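Local coordinates for protein carboxyl esterase NP (Bacillus subtilis, PDB 4CCW) that catalyses the hydrolysis of carboxylic esters to an alcohol and a carboxylate, as a naproxen esterase of the alpha/beta hydrolase superfamily, at residues Met136-Leu139 / Arg145-Ser148; Met185-Asn190 / Gly241-Ile246; Arg31-Tyr36 / Lys80-Ala85; Arg16-Tyr21 / Lys94-Asn99. All blocks are in the same frame, centred on the assembly; numbering follows the deposited sequence.

Contact 1. Residues Met136-Leu139 / Arg145-Ser148; sequences MNFL and RVKS
Val146 presents one methyl, CG2, to two neighbours on helix 130-141, Phe138 and Leu139, at the point where a beta-alpha-beta crossover closes: strand 123-128 leads into that helix, and the chain then returns as strand 146-152, parallel to the first. CG2 lies 3.7 Å from CD2 of Phe138 and is almost as near to CE2, approaching the ring obliquely. The same methyl reaches CB of Leu139 at 4.0 Å, and so fits against two consecutive helical residues. Further along the ring, CE2 of Phe138 meets CB of Arg145 at 4.0 Å. Phe138 extends this far because its ring departs opposite the backbone N (chi1 -172°). Only the root of Arg145 takes part in the apolar contact; the chain bends at chi2 and chi3, carrying the guanidinium to a salt bridge with Asp116 and to the carbonyls of Ile120 and Glu121. Behind the first shell, Phe115 and Leu111 of helix 104-118 pack on the Phe138 ring, which Met125 of strand 123-128 also touches. With a serine at Phe138, the Val146 methyl and the Arg145 CB would probably lose their common aromatic partner, opening a gap between helix and strand. Backbone as well as side chain is involved, since Leu139 CA is 3.9 Å from Val146 CG2.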
# COMPACT_ATOMS: atom_id res chain seq x y z
N MET A 136 -9.32 -0.54 -3.21
CA MET A 136 -10.42 -0.52 -4.16
C MET A 136 -11.24 -1.81 -4.04
O MET A 136 -12.46 -1.78 -4.02
CB MET A 136 -9.92 -0.33 -5.60
CG MET A 136 -11.03 -0.18 -6.62
SD MET A 136 -11.91 1.37 -6.38
CE MET A 136 -11.03 2.45 -7.45
N ASN A 137 -10.54 -2.94 -3.94
CA ASN A 137 -11.23 -4.22 -3.85
C ASN A 137 -12.14 -4.25 -2.60
O ASN A 137 -13.29 -4.73 -2.65
CB ASN A 137 -10.20 -5.37 -3.81
CG ASN A 137 -10.84 -6.75 -3.77
OD1 ASN A 137 -11.54 -7.16 -4.70
ND2 ASN A 137 -10.59 -7.48 -2.70
N PHE A 138 -11.64 -3.68 -1.50
CA PHE A 138 -12.37 -3.70 -0.22
C PHE A 138 -13.58 -2.78 -0.23
O PHE A 138 -14.67 -3.16 0.21
CB PHE A 138 -11.43 -3.37 0.94
CG PHE A 138 -12.04 -3.54 2.31
CD1 PHE A 138 -12.22 -4.82 2.85
CD2 PHE A 138 -12.41 -2.45 3.07
CE1 PHE A 138 -12.76 -4.99 4.12
CE2 PHE A 138 -12.94 -2.60 4.34
CZ PHE A 138 -13.12 -3.87 4.86
N LEU A 139 -13.40 -1.56 -0.71
CA LEU A 139 -14.50 -0.60 -0.72
C LEU A 139 -15.63 -1.04 -1.66
O LEU A 139 -16.79 -0.73 -1.41
CB LEU A 139 -14.01 0.83 -1.01
CG LEU A 139 -13.52 1.17 -2.43
CD1 LEU A 139 -14.68 1.64 -3.30
CD2 LEU A 139 -12.42 2.24 -2.38
N ARG A 145 -18.13 -0.25 5.49
CA ARG A 145 -16.97 -0.19 6.39
C ARG A 145 -15.97 0.91 6.04
O ARG A 145 -15.01 1.12 6.78
CB ARG A 145 -16.22 -1.53 6.42
CG ARG A 145 -17.08 -2.74 6.79
CD ARG A 145 -17.83 -2.61 8.12
NE ARG A 145 -16.95 -2.72 9.30
CZ ARG A 145 -16.51 -3.87 9.82
NH1 ARG A 145 -16.88 -5.03 9.28
NH2 ARG A 145 -15.71 -3.87 10.89
N VAL A 146 -16.20 1.59 4.92
CA VAL A 146 -15.24 2.58 4.43
C VAL A 146 -15.93 3.94 4.37
O VAL A 146 -16.87 4.14 3.61
CB VAL A 146 -14.69 2.20 3.03
CG1 VAL A 146 -13.50 3.08 2.64
CG2 VAL A 146 -14.28 0.73 2.97
N LYS A 147 -15.45 4.89 5.17
CA LYS A 147 -15.98 6.26 5.14
C LYS A 147 -15.63 6.95 3.82
O LYS A 147 -16.50 7.53 3.15
CB LYS A 147 -15.43 7.07 6.33
CG LYS A 147 -15.85 6.51 7.68
CD LYS A 147 -15.55 7.46 8.83
CE LYS A 147 -16.02 6.90 10.17
NZ LYS A 147 -17.49 7.07 10.42
N SER A 148 -14.35 6.88 3.45
CA SER A 148 -13.85 7.39 2.18
C SER A 148 -12.44 6.83 2.01
O SER A 148 -11.87 6.33 2.98
CB SER A 148 -13.86 8.93 2.14
OG SER A 148 -12.79 9.49 2.88

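Contact 2. Residues Met185-Asn190 / Gly241-Ile246; sequences MMTDQN and GEHEVI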
# COMPACT_ATOMS: atom_id res chain seq x y z
N MET A 185 11.86 3.86 -11.47
CA MET A 185 10.62 4.29 -10.83
C MET A 185 10.70 5.73 -10.30
O MET A 185 9.69 6.41 -10.18
CB MET A 185 10.26 3.33 -9.69
CG MET A 185 8.94 3.62 -9.01
SD MET A 185 8.40 2.25 -7.98
CE MET A 185 7.61 1.25 -9.23
N MET A 186 11.91 6.18 -9.99
CA MET A 186 12.06 7.49 -9.35
C MET A 186 13.00 8.42 -10.10
O MET A 186 14.10 8.02 -10.45
CB MET A 186 12.49 7.30 -7.90
CG MET A 186 11.62 6.28 -7.19
SD MET A 186 11.93 6.11 -5.43
CE MET A 186 11.43 7.72 -4.85
N THR A 187 12.56 9.65 -10.34
CA THR A 187 13.40 10.69 -10.95
C THR A 187 14.60 10.96 -10.03
O THR A 187 15.71 11.21 -10.51
CB THR A 187 12.59 11.99 -11.21
OG1 THR A 187 11.45 11.68 -12.02
CG2 THR A 187 13.44 13.04 -11.93
N ASP A 188 14.36 10.88 -8.73
CA ASP A 188 15.42 11.00 -7.73
C ASP A 188 15.16 10.04 -6.57
O ASP A 188 14.42 10.37 -5.65
CB ASP A 188 15.54 12.44 -7.23
CG ASP A 188 16.77 12.66 -6.36
OD1 ASP A 188 17.63 11.76 -6.26
OD2 ASP A 188 16.87 13.75 -5.76
N GLN A 189 15.78 8.87 -6.61
CA GLN A 189 15.60 7.87 -5.56
C GLN A 189 16.23 8.29 -4.22
O GLN A 189 16.00 7.65 -3.20
CB GLN A 189 16.05 6.46 -5.99
CG GLN A 189 17.54 6.29 -6.30
CD GLN A 189 18.02 4.87 -6.08
OE1 GLN A 189 18.00 4.36 -4.95
NE2 GLN A 189 18.46 4.22 -7.14
N ASN A 190 16.99 9.38 -4.25
CA ASN A 190 17.58 9.97 -3.04
C ASN A 190 16.56 10.63 -2.10
O ASN A 190 16.92 11.04 -1.00
CB ASN A 190 18.69 10.96 -3.40
CG ASN A 190 19.90 10.28 -4.00
OD1 ASN A 190 20.17 10.40 -5.19
ND2 ASN A 190 20.64 9.55 -3.17
N GLY A 241 0.87 10.25 -10.16
CA GLY A 241 2.05 11.11 -10.37
C GLY A 241 2.36 11.31 -11.84
O GLY A 241 2.29 10.38 -12.62
N GLU A 242 2.71 12.55 -12.22
CA GLU A 242 3.02 12.84 -13.63
C GLU A 242 4.12 11.94 -14.20
O GLU A 242 4.10 11.60 -15.38
CB GLU A 242 3.36 14.33 -13.86
CG GLU A 242 4.67 14.81 -13.26
CD GLU A 242 5.10 16.21 -13.71
OE1 GLU A 242 5.04 16.54 -14.91
OE2 GLU A 242 5.53 16.99 -12.86
N HIS A 243 5.07 11.55 -13.34
CA HIS A 243 6.20 10.74 -13.75
C HIS A 243 5.97 9.25 -13.56
O HIS A 243 6.91 8.46 -13.62
CB HIS A 243 7.48 11.25 -13.09
CG HIS A 243 7.84 12.66 -13.51
ND1 HIS A 243 8.11 13.65 -12.62
CD2 HIS A 243 7.90 13.24 -14.77
CE1 HIS A 243 8.37 14.80 -13.29
NE2 HIS A 243 8.24 14.54 -14.61
N GLU A 244 4.71 8.86 -13.36
CA GLU A 244 4.34 7.43 -13.22
C GLU A 244 4.89 6.58 -14.36
O GLU A 244 4.88 7.01 -15.51
CB GLU A 244 2.81 7.27 -13.12
CG GLU A 244 2.34 5.82 -13.03
CD GLU A 244 2.86 5.12 -11.79
OE1 GLU A 244 2.18 5.20 -10.73
OE2 GLU A 244 3.95 4.51 -11.88
N VAL A 245 5.35 5.37 -14.04
CA VAL A 245 5.95 4.47 -15.02
C VAL A 245 5.20 3.14 -15.15
O VAL A 245 5.43 2.39 -16.11
CB VAL A 245 7.42 4.14 -14.68
CG1 VAL A 245 8.32 5.37 -14.83
CG2 VAL A 245 7.51 3.51 -13.28
N ILE A 246 4.34 2.81 -14.18
CA ILE A 246 3.70 1.48 -14.19
C ILE A 246 2.54 1.40 -15.18
O ILE A 246 2.12 0.30 -15.57
CB ILE A 246 3.29 0.97 -12.77
CG1 ILE A 246 2.08 1.73 -12.19
CG2 ILE A 246 4.51 0.98 -11.83
CD1 ILE A 246 1.26 0.95 -11.16
O HOH W 1 7.27 6.59 -11.31
O HOH W 2 9.36 12.57 -10.18
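Beside the active-site histidine, His273, the side chains of Met185 and Ile246 meet at the margin of the pocket that holds (2-hydroxyethoxy)acetic acid. The Met185 methyl CE touches Ile246 CG2 at 4.1 Å; with CG turned away from the backbone N (chi1 -176°), the chain runs straight until its last torsion, where the bend brings CE round, and both side chains also touch His273. Val245 packs differently, placing CG2 4.0 Å from Met185 CA and thus against the backbone at the end of the helix. Between the two segments the polar links are made by water. One molecule donates to both backbone carbonyls, 2.7 Å from Met185 O and 3.0 Å from His243 O. A second bridges Thr187 OG1 and His243 ND1, spanning a pair too far apart to bond directly. The CG of Glu242 covers one face of the His243 imidazole. Within 241-246, OE2 of Glu244 accepts two backbone N-H groups: that of Val245 from the anti side, 2.7 Å away, and that of Ile246 from above the carboxylate plane in a nearly straight bond (169°). This grip fixes the carboxylate while its other oxygen, OE1, bonds to His273 ND1, an arrangement consistent with the acid-histidine pair of a hydrolase catalytic triad. In the fold, the contact joins the loop leaving helix 177-185, whose Trp184 packs on Val245, to the turn that follows strand 236-241 and precedes helix 249-259.

Contact 3. Residues Arg31-Tyr36 / Lys80-Ala85; sequences RCKSFY and KYRTYA
Lys33 and Phe35 on strand 32-39 face Arg82 and Tyr84 on strand 82-86 without direct backbone pairing, because strand 42-49 runs antiparallel to both and bonds to each. The side chains therefore meet across the intervening strand. Lys33, extended beyond CG, crosses Arg82 at about a right angle and brings CE to 3.5 Å from Arg82 NH2, at the edge of the guanidinium and near its plane. The ammonium itself, NZ, ends 4.0 Å from NH2. Arg82 swings toward the lysine by a bend at chi2 (62°), and the planar group is tethered on other sides: NH1 bonds to Gly50 O, while NE makes a weak bond of 3.5 Å to Tyr84 OH. The second pair is looser and apolar, with CZ of Phe35 4.5 Å from CD1 of Tyr84, which lies near the plane of the phenylalanine ring. Leu118 of helix 104-118 touches both aromatic side chains, and Phe35 also rests on Val46 of the intervening strand 42-49. Two like charges thus approach at the surface of the sheet, where solvent and the carbonyl at Gly50 probably temper their repulsion, so the strands are more plausibly held in place by strand 42-49, with the loose aromatic contact adding to it.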
# COMPACT_ATOMS: atom_id res chain seq x y z
N ARG A 31 5.12 8.83 18.39
CA ARG A 31 5.01 7.63 19.21
C ARG A 31 4.13 6.58 18.52
O ARG A 31 3.02 6.88 18.07
CB ARG A 31 4.44 7.94 20.60
CG ARG A 31 5.03 7.07 21.69
CD ARG A 31 4.13 6.89 22.91
NE ARG A 31 3.51 8.13 23.37
CZ ARG A 31 2.19 8.33 23.44
NH1 ARG A 31 1.34 7.36 23.09
NH2 ARG A 31 1.72 9.49 23.87
N CYS A 32 4.64 5.36 18.43
CA CYS A 32 3.86 4.27 17.86
C CYS A 32 4.03 2.97 18.62
O CYS A 32 4.95 2.83 19.44
CB CYS A 32 4.21 4.08 16.39
SG CYS A 32 5.85 3.36 16.15
N LYS A 33 3.14 2.02 18.37
CA LYS A 33 3.28 0.67 18.88
C LYS A 33 3.13 -0.36 17.77
O LYS A 33 2.25 -0.24 16.91
CB LYS A 33 2.31 0.38 20.04
CG LYS A 33 0.83 0.46 19.71
CD LYS A 33 0.00 -0.03 20.88
CE LYS A 33 -1.47 0.26 20.69
NZ LYS A 33 -2.28 -0.15 21.88
N SER A 34 4.02 -1.34 17.78
CA SER A 34 3.96 -2.48 16.87
C SER A 34 3.27 -3.63 17.58
O SER A 34 3.54 -3.90 18.75
CB SER A 34 5.36 -2.91 16.46
OG SER A 34 5.96 -1.93 15.63
N PHE A 35 2.37 -4.30 16.87
CA PHE A 35 1.66 -5.44 17.43
C PHE A 35 1.09 -6.34 16.34
O PHE A 35 1.09 -5.98 15.16
CB PHE A 35 0.56 -4.99 18.41
CG PHE A 35 -0.54 -4.19 17.78
CD1 PHE A 35 -0.40 -2.82 17.56
CD2 PHE A 35 -1.74 -4.80 17.44
CE1 PHE A 35 -1.42 -2.08 16.98
CE2 PHE A 35 -2.77 -4.07 16.86
CZ PHE A 35 -2.61 -2.71 16.64
N TYR A 36 0.61 -7.51 16.75
CA TYR A 36 0.05 -8.47 15.81
C TYR A 36 -1.45 -8.67 16.05
O TYR A 36 -1.93 -8.65 17.19
CB TYR A 36 0.80 -9.80 15.87
CG TYR A 36 2.17 -9.76 15.24
CD1 TYR A 36 2.35 -10.03 13.88
CD2 TYR A 36 3.31 -9.46 16.00
CE1 TYR A 36 3.60 -10.00 13.30
CE2 TYR A 36 4.58 -9.42 15.42
CZ TYR A 36 4.72 -9.70 14.07
OH TYR A 36 5.97 -9.66 13.47
N LYS A 80 -4.47 13.88 13.52
CA LYS A 80 -5.93 13.97 13.50
C LYS A 80 -6.64 12.62 13.60
O LYS A 80 -7.80 12.55 14.01
CB LYS A 80 -6.40 14.73 12.25
CG LYS A 80 -5.94 16.18 12.19
CD LYS A 80 -6.37 16.86 10.89
CE LYS A 80 -7.89 16.96 10.79
NZ LYS A 80 -8.33 16.87 9.37
N TYR A 81 -5.95 11.55 13.23
CA TYR A 81 -6.57 10.23 13.13
C TYR A 81 -5.85 9.19 13.95
O TYR A 81 -4.63 9.24 14.12
CB TYR A 81 -6.60 9.75 11.66
CG TYR A 81 -7.44 10.65 10.78
CD1 TYR A 81 -8.82 10.48 10.69
CD2 TYR A 81 -6.84 11.69 10.07
CE1 TYR A 81 -9.59 11.33 9.91
CE2 TYR A 81 -7.61 12.53 9.28
CZ TYR A 81 -8.97 12.35 9.21
OH TYR A 81 -9.73 13.19 8.43
N ARG A 82 -6.62 8.23 14.46
CA ARG A 82 -6.04 7.02 15.00
C ARG A 82 -5.62 6.18 13.81
O ARG A 82 -6.46 5.56 13.15
CB ARG A 82 -7.05 6.29 15.88
CG ARG A 82 -6.54 4.98 16.48
CD ARG A 82 -5.35 5.21 17.40
NE ARG A 82 -4.96 3.99 18.12
CZ ARG A 82 -3.85 3.89 18.86
NH1 ARG A 82 -3.03 4.92 18.98
NH2 ARG A 82 -3.57 2.75 19.50
N THR A 83 -4.33 6.18 13.52
CA THR A 83 -3.84 5.67 12.25
C THR A 83 -3.17 4.31 12.41
O THR A 83 -2.21 4.17 13.17
CB THR A 83 -2.82 6.63 11.63
OG1 THR A 83 -1.68 6.72 12.48
CG2 THR A 83 -3.40 8.00 11.50
N TYR A 84 -3.69 3.32 11.67
CA TYR A 84 -3.17 1.96 11.71
C TYR A 84 -2.49 1.64 10.39
O TYR A 84 -3.16 1.55 9.35
CB TYR A 84 -4.29 0.94 11.96
CG TYR A 84 -5.06 1.15 13.25
CD1 TYR A 84 -4.55 0.72 14.47
CD2 TYR A 84 -6.31 1.77 13.23
CE1 TYR A 84 -5.27 0.91 15.64
CE2 TYR A 84 -7.03 1.97 14.40
CZ TYR A 84 -6.52 1.54 15.60
OH TYR A 84 -7.23 1.73 16.76
N ALA A 85 -1.18 1.44 10.43
CA ALA A 85 -0.44 1.00 9.24
C ALA A 85 -0.32 -0.52 9.22
O ALA A 85 0.39 -1.11 10.04
CB ALA A 85 0.94 1.66 9.18

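Contact 4. Residues Arg16-Tyr21 / Lys94-Asn99; sequences RYYQTY and KSIPEN
Tyr21, through its phenol OH, and Lys94, through its backbone N, both donate to one atom, OD2 of Asp87, and this shared acceptor fixes the tyrosine where the lysine chain can lie across it. Lys94 CG sits 3.7 Å from the Tyr21 ring centroid, only 10° off the normal, in a CH-pi contact over the centre of one face. Farther out, CE closes to 3.4 Å from Tyr21 CD1. Tyr18 adds a second CH-pi wall: the same CG is 4.3 Å from its centroid, offset toward the rim. Held between the rings, the extended chain delivers NZ to Asn22 OD1, one residue beyond Tyr21. In the alpha/beta hydrolase fold this joins the N-terminal helix 12-24 to the stretch before the short strand 96-97, whose Ile96 pairs with Gln43 of strand 42-49. If Tyr21 were a leucine, Asp87 OD2 would probably lose its hydroxyl donor and the Lys94 methylenes their broader aromatic wall, leaving the chain freer to turn. A water completes the seam, accepting from Tyr18 OH at 3.2 Å and donating to Ser95 O at 2.9 Å. Tyr18 OH also rests 4.2 Å from Ile96 CG1.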
# COMPACT_ATOMS: atom_id res chain seq x y z
N ARG A 16 17.72 -10.82 9.11
CA ARG A 16 18.30 -9.59 8.62
C ARG A 16 17.20 -8.62 8.18
O ARG A 16 17.27 -7.43 8.49
CB ARG A 16 19.27 -9.85 7.48
CG ARG A 16 19.73 -8.59 6.77
CD ARG A 16 20.80 -8.91 5.73
NE ARG A 16 20.27 -9.75 4.66
CZ ARG A 16 21.02 -10.46 3.82
NH1 ARG A 16 22.34 -10.43 3.93
NH2 ARG A 16 20.45 -11.20 2.89
N TYR A 17 16.20 -9.14 7.48
CA TYR A 17 15.08 -8.30 7.04
C TYR A 17 14.35 -7.70 8.23
O TYR A 17 14.13 -6.48 8.28
CB TYR A 17 14.09 -9.05 6.14
CG TYR A 17 12.91 -8.15 5.81
CD1 TYR A 17 13.07 -7.06 4.95
CD2 TYR A 17 11.67 -8.34 6.42
CE1 TYR A 17 12.00 -6.21 4.67
CE2 TYR A 17 10.60 -7.50 6.14
CZ TYR A 17 10.78 -6.43 5.27
OH TYR A 17 9.72 -5.60 5.00
N TYR A 18 14.01 -8.54 9.21
CA TYR A 18 13.38 -8.07 10.44
C TYR A 18 14.17 -6.97 11.15
O TYR A 18 13.59 -6.00 11.64
CB TYR A 18 13.11 -9.23 11.40
CG TYR A 18 11.77 -9.90 11.19
CD1 TYR A 18 11.43 -10.44 9.95
CD2 TYR A 18 10.85 -10.00 12.23
CE1 TYR A 18 10.20 -11.06 9.75
CE2 TYR A 18 9.63 -10.62 12.04
CZ TYR A 18 9.31 -11.15 10.80
OH TYR A 18 8.10 -11.76 10.61
N GLN A 19 15.50 -7.13 11.22
CA GLN A 19 16.35 -6.10 11.81
C GLN A 19 16.26 -4.77 11.04
O GLN A 19 16.14 -3.71 11.66
CB GLN A 19 17.81 -6.59 11.90
CG GLN A 19 18.76 -5.60 12.56
CD GLN A 19 18.34 -5.22 13.97
OE1 GLN A 19 17.71 -6.00 14.69
NE2 GLN A 19 18.68 -4.00 14.38
N THR A 20 16.33 -4.84 9.72
CA THR A 20 16.23 -3.63 8.88
C THR A 20 14.87 -2.95 9.00
O THR A 20 14.77 -1.72 8.94
CB THR A 20 16.56 -3.89 7.38
OG1 THR A 20 15.61 -4.80 6.81
CG2 THR A 20 18.00 -4.40 7.19
N TYR A 21 13.82 -3.75 9.16
CA TYR A 21 12.46 -3.24 9.35
C TYR A 21 12.41 -2.43 10.64
O TYR A 21 11.87 -1.31 10.67
CB TYR A 21 11.49 -4.43 9.41
CG TYR A 21 10.02 -4.09 9.46
CD1 TYR A 21 9.46 -3.44 10.56
CD2 TYR A 21 9.18 -4.46 8.41
CE1 TYR A 21 8.10 -3.14 10.60
CE2 TYR A 21 7.83 -4.18 8.45
CZ TYR A 21 7.29 -3.52 9.54
OH TYR A 21 5.96 -3.24 9.55
N LYS A 94 6.27 -7.88 7.78
CA LYS A 94 6.22 -8.62 9.05
C LYS A 94 4.95 -9.47 9.25
O LYS A 94 4.87 -10.23 10.22
CB LYS A 94 6.40 -7.66 10.23
CG LYS A 94 7.84 -7.24 10.53
CD LYS A 94 7.90 -6.62 11.92
CE LYS A 94 9.33 -6.31 12.36
NZ LYS A 94 9.40 -5.95 13.80
N SER A 95 3.97 -9.33 8.36
CA SER A 95 2.80 -10.21 8.41
C SER A 95 3.14 -11.64 8.01
O SER A 95 4.02 -11.87 7.17
CB SER A 95 1.65 -9.66 7.57
OG SER A 95 1.15 -8.50 8.21
N ILE A 96 2.49 -12.61 8.64
CA ILE A 96 2.82 -14.03 8.41
C ILE A 96 1.63 -14.80 7.83
O ILE A 96 0.67 -15.11 8.54
CB ILE A 96 3.37 -14.73 9.68
CG1 ILE A 96 4.48 -13.90 10.34
CG2 ILE A 96 3.90 -16.12 9.35
CD1 ILE A 96 5.03 -14.50 11.62
N PRO A 97 1.68 -15.11 6.52
CA PRO A 97 0.53 -15.74 5.86
C PRO A 97 0.36 -17.20 6.24
O PRO A 97 1.34 -17.94 6.34
CB PRO A 97 0.86 -15.61 4.37
CG PRO A 97 2.34 -15.54 4.31
CD PRO A 97 2.79 -14.87 5.58
N GLU A 98 -0.89 -17.60 6.46
CA GLU A 98 -1.24 -19.00 6.64
C GLU A 98 -2.43 -19.33 5.77
O GLU A 98 -3.41 -18.57 5.73
CB GLU A 98 -1.61 -19.30 8.10
CG GLU A 98 -0.47 -19.16 9.09
CD GLU A 98 -0.90 -19.56 10.49
OE1 GLU A 98 -1.04 -20.78 10.75
OE2 GLU A 98 -1.09 -18.67 11.34
N ASN A 99 -2.36 -20.48 5.09
CA ASN A 99 -3.43 -20.99 4.22
C ASN A 99 -4.05 -19.92 3.32
O ASN A 99 -5.27 -19.75 3.28
CB ASN A 99 -4.49 -21.74 5.04
CG ASN A 99 -3.95 -23.02 5.65
OD1 ASN A 99 -3.07 -23.68 5.09
ND2 ASN A 99 -4.49 -23.39 6.82
O HOH W 3 6.84 -12.06 7.71

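How the contacts relate
Along the chain, contact 4 opens first and encloses contact 3; contact 1 follows both, and contact 2 comes last. Contacts 3 and 4 touch, with centres 18 Å apart: Tyr36 CE1 lies 3.3 Å from Lys94 O. Contacts 1, 3 and 4 all reach the same mixed sheet, contact 1 through its parallel part and contact 3 through strands 32-39 and 82-86, both antiparallel to 42-49 between them. Contact 2 stands apart, on the opposite side of the chain's centre from contact 1, their centres about 27 Å from each other. Three contacts thus belong to the scaffold of the hydrolase, whereas contact 2 alone adjoins the active-site histidine and bound ligand.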